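Local coordinates for protein EmGH1 (Erythrobacter marinus, PDB 5Z87) that hydrolyses beta-glucosidic bonds as a beta-glucosidase of glycoside hydrolase family 3, at the interface of chains A and B. Residues are numbered along the deposited sequence; one frame, centred on the assembly and turned at random. Chains: chain A/B, EmGH1.

The interface of chains A and B. Residues chain A 634-637, 642, 646-647, 649, 651; chain B 189, 242-243, 245, 248, 552-553.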
loop_
_atom_site.group_PDB
_atom_site.type_symbol
_atom_site.label_atom_id
_atom_site.label_comp_id
_atom_site.label_asym_id
_atom_site.label_seq_id
_atom_site.Cartn_x
_atom_site.Cartn_y
_atom_site.Cartn_z
ATOM N N GLY A 634 8.107 6.995 3.684
ATOM C CA GLY A 634 7.308 7.514 2.584
ATOM C C GLY A 634 7.596 6.883 1.238
ATOM O O GLY A 634 6.857 7.122 0.279
ATOM N N GLN A 635 8.639 6.066 1.148
ATOM C CA GLN A 635 8.993 5.364 -0.078
ATOM C C GLN A 635 8.508 3.912 -0.095
ATOM O O GLN A 635 8.864 3.164 -1.012
ATOM C CB GLN A 635 10.515 5.424 -0.281
ATOM C CG GLN A 635 11.092 6.820 -0.029
ATOM C CD GLN A 635 12.484 7.012 -0.577
ATOM O OE1 GLN A 635 13.204 6.050 -0.832
ATOM N NE2 GLN A 635 12.862 8.259 -0.797
ATOM N N LEU A 636 7.712 3.493 0.894
ATOM C CA LEU A 636 7.212 2.123 0.898
ATOM C C LEU A 636 6.164 1.937 -0.206
ATOM O O LEU A 636 5.360 2.839 -0.468
ATOM C CB LEU A 636 6.612 1.782 2.260
ATOM C CG LEU A 636 7.597 1.695 3.425
ATOM C CD1 LEU A 636 6.871 1.417 4.724
ATOM C CD2 LEU A 636 8.634 0.620 3.170
ATOM N N PRO A 637 6.134 0.776 -0.869
ATOM C CA PRO A 637 7.002 -0.382 -0.622
ATOM C C PRO A 637 8.321 -0.289 -1.336
ATOM O O PRO A 637 8.381 0.357 -2.396
ATOM C CB PRO A 637 6.186 -1.563 -1.173
ATOM C CG PRO A 637 5.345 -0.983 -2.203
ATOM C CD PRO A 637 5.038 0.452 -1.798
ATOM N N GLN A 642 10.515 -5.730 -7.505
ATOM C CA GLN A 642 9.493 -4.884 -8.101
ATOM C C GLN A 642 9.160 -5.374 -9.504
ATOM O O GLN A 642 9.990 -5.973 -10.189
ATOM C CB GLN A 642 9.966 -3.426 -8.165
ATOM C CG GLN A 642 10.246 -2.780 -6.807
ATOM C CD GLN A 642 8.974 -2.518 -6.033
ATOM O OE1 GLN A 642 8.004 -1.996 -6.578
ATOM N NE2 GLN A 642 8.957 -2.908 -4.758
ATOM N N GLY A 646 7.317 -0.913 -10.838
ATOM C CA GLY A 646 7.118 -0.722 -9.411
ATOM C C GLY A 646 7.886 0.470 -8.876
ATOM O O GLY A 646 7.357 1.272 -8.106
ATOM N N ARG A 647 9.139 0.601 -9.279
ATOM C CA ARG A 647 9.942 1.763 -8.930
ATOM C C ARG A 647 10.453 2.433 -10.197
ATOM O O ARG A 647 11.573 2.919 -10.257
ATOM C CB ARG A 647 11.078 1.377 -7.978
ATOM C CG ARG A 647 10.566 1.087 -6.545
ATOM C CD ARG A 647 11.656 0.577 -5.612
ATOM N NE ARG A 647 12.703 1.576 -5.397
ATOM C CZ ARG A 647 13.896 1.522 -5.974
ATOM N NH1 ARG A 647 14.189 0.518 -6.803
ATOM N NH2 ARG A 647 14.803 2.456 -5.719
ATOM N N ARG A 649 9.470 5.286 -11.562
ATOM C CA ARG A 649 9.664 6.702 -11.278
ATOM C C ARG A 649 10.091 6.909 -9.829
ATOM O O ARG A 649 9.702 6.155 -8.933
ATOM C CB ARG A 649 8.384 7.510 -11.549
ATOM C CG ARG A 649 7.820 7.373 -12.983
ATOM C CD ARG A 649 8.663 8.091 -14.005
ATOM N NE ARG A 649 9.945 7.445 -14.232
ATOM C CZ ARG A 649 10.849 7.864 -15.101
ATOM N NH1 ARG A 649 12.003 7.221 -15.220
ATOM N NH2 ARG A 649 10.610 8.938 -15.835
ATOM N N TYR A 651 11.087 9.742 -6.428
ATOM C CA TYR A 651 10.430 10.778 -5.641
ATOM C C TYR A 651 11.115 12.121 -5.861
ATOM O O TYR A 651 12.341 12.200 -5.965
ATOM C CB TYR A 651 10.440 10.408 -4.155
ATOM C CG TYR A 651 9.569 9.210 -3.838
ATOM C CD1 TYR A 651 8.188 9.330 -3.787
ATOM C CD2 TYR A 651 10.130 7.954 -3.616
ATOM C CE1 TYR A 651 7.384 8.245 -3.500
ATOM C CE2 TYR A 651 9.345 6.862 -3.333
ATOM C CZ TYR A 651 7.967 7.004 -3.281
ATOM O OH TYR A 651 7.176 5.908 -3.008
ATOM N N ARG B 189 0.554 10.843 -2.028
ATOM C CA ARG B 189 1.919 10.945 -2.533
ATOM C C ARG B 189 1.936 11.126 -4.038
ATOM O O ARG B 189 2.896 11.678 -4.586
ATOM C CB ARG B 189 2.714 9.695 -2.168
ATOM C CG ARG B 189 2.966 9.528 -0.667
ATOM C CD ARG B 189 3.742 8.237 -0.418
ATOM N NE ARG B 189 2.877 7.075 -0.556
ATOM C CZ ARG B 189 3.279 5.826 -0.350
ATOM N NH1 ARG B 189 4.544 5.582 -0.016
ATOM N NH2 ARG B 189 2.422 4.823 -0.500
ATOM N N ILE B 242 1.198 1.663 -6.199
ATOM C CA ILE B 242 1.911 1.542 -4.936
ATOM C C ILE B 242 2.963 2.641 -4.800
ATOM O O ILE B 242 3.508 3.155 -5.790
ATOM C CB ILE B 242 2.567 0.160 -4.811
ATOM C CG1 ILE B 242 3.507 -0.096 -5.994
ATOM C CG2 ILE B 242 1.514 -0.921 -4.734
ATOM C CD1 ILE B 242 4.428 -1.321 -5.776
ATOM N N GLY B 243 3.255 2.992 -3.551
ATOM C CA GLY B 243 4.223 4.007 -3.256
ATOM C C GLY B 243 3.820 5.395 -3.670
ATOM O O GLY B 243 4.620 6.322 -3.501
ATOM N N ARG B 245 3.773 6.124 -6.628
ATOM C CA ARG B 245 4.699 6.352 -7.726
ATOM C C ARG B 245 3.962 6.204 -9.051
ATOM O O ARG B 245 3.355 5.159 -9.320
ATOM C CB ARG B 245 5.874 5.381 -7.641
ATOM C CG ARG B 245 6.550 5.416 -6.275
ATOM C CD ARG B 245 7.810 4.591 -6.246
ATOM N NE ARG B 245 7.533 3.163 -6.147
ATOM C CZ ARG B 245 7.560 2.464 -5.014
ATOM N NH1 ARG B 245 7.859 3.057 -3.872
ATOM N NH2 ARG B 245 7.316 1.161 -5.034
ATOM N N ALA B 248 3.242 2.906 -11.267
ATOM C CA ALA B 248 3.465 1.703 -10.474
ATOM C C ALA B 248 2.206 0.836 -10.399
ATOM O O ALA B 248 1.090 1.344 -10.479
ATOM C CB ALA B 248 3.919 2.069 -9.062
ATOM N N ARG B 552 5.805 12.564 -4.139
ATOM C CA ARG B 552 6.558 12.904 -2.940
ATOM C C ARG B 552 6.519 11.760 -1.936
ATOM O O ARG B 552 5.563 10.979 -1.887
ATOM C CB ARG B 552 6.026 14.196 -2.297
ATOM C CG ARG B 552 6.452 15.474 -3.019
ATOM C CD ARG B 552 6.043 16.754 -2.243
ATOM N NE ARG B 552 6.775 16.903 -0.986
ATOM C CZ ARG B 552 6.297 17.526 0.088
ATOM N NH1 ARG B 552 5.081 18.055 0.074
ATOM N NH2 ARG B 552 7.036 17.605 1.186
ATOM N N ASP B 553 7.584 11.651 -1.141
ATOM C CA ASP B 553 7.635 10.667 -0.062
ATOM C C ASP B 553 7.408 11.314 1.299
ATOM O O ASP B 553 7.847 10.780 2.317
ATOM C CB ASP B 553 8.961 9.909 -0.086
ATOM C CG ASP B 553 10.166 10.834 0.024
ATOM O OD1 ASP B 553 9.971 12.069 0.120
ATOM O OD2 ASP B 553 11.311 10.326 -0.006
#
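Two copies of this family 3 glycoside hydrolase meet here across a two-fold axis, in one part of an interface that may or may not be the dimer in solution. Chain A brings the 3-10 helix 633-635 and the loop stretch after it; chain B answers with the 3-10 helix 242-244 and with B:Arg189, B:Arg245 and B:Asp553 from loops.

Arginine-to-carbonyl bonds dominate. B:Arg245, its chain bent at chi3 (-77°), pushes its guanidinium among backbone oxygens of chain A. NE of B:Arg245 bonds to A:Gly646 O at 2.7 Å, in the carbonyl plane, while its NH1 and NH2 come end-on to A:Pro637 O, NH2 at 3.0 Å. NH1 of B:Arg245 also reaches the phenol oxygen OH of A:Tyr651, at 3.1 Å and tilted from the guanidinium plane. An alanine in place of B:Arg245 would strip A:Pro637 O, A:Gly646 O and the A:Tyr651 hydroxyl of these donors, and would probably loosen the hold of this stretch of chain A on chain B. Further along, B:Arg189 spends one nitrogen on two carbonyls: NH1 lies 2.8 Å from A:Gly634 O, well above that carbonyl's plane, and also bonds to A:Leu636 O, this time within the plane.

Side-chain hydroxyl and amide donors run the other way. A:Tyr651 OH donates a hydrogen bond to a lone pair of B:Gly243 O at 2.6 Å, the acceptor sitting in plane at the ring edge. The extended A:Gln635 lies alongside B:Asp553, amide and carboxylate nearly coplanar, and NE2 of A:Gln635 meets the anti lone pair of B:Asp553 OD2 at 2.7 Å, almost straight (172° at H).

Packing fills in between. B:Asp553 CB sits over the A:Tyr651 ring face, offset toward the rim, while A:Arg647 CG lies above one guanidinium face of B:Arg245 and B:Gly243 CA above the opposite one, both toward the rim. A:Pro637, following a cis peptide bond, sets CG against B:Ile242 CD1, the two side chains crossing near a right angle.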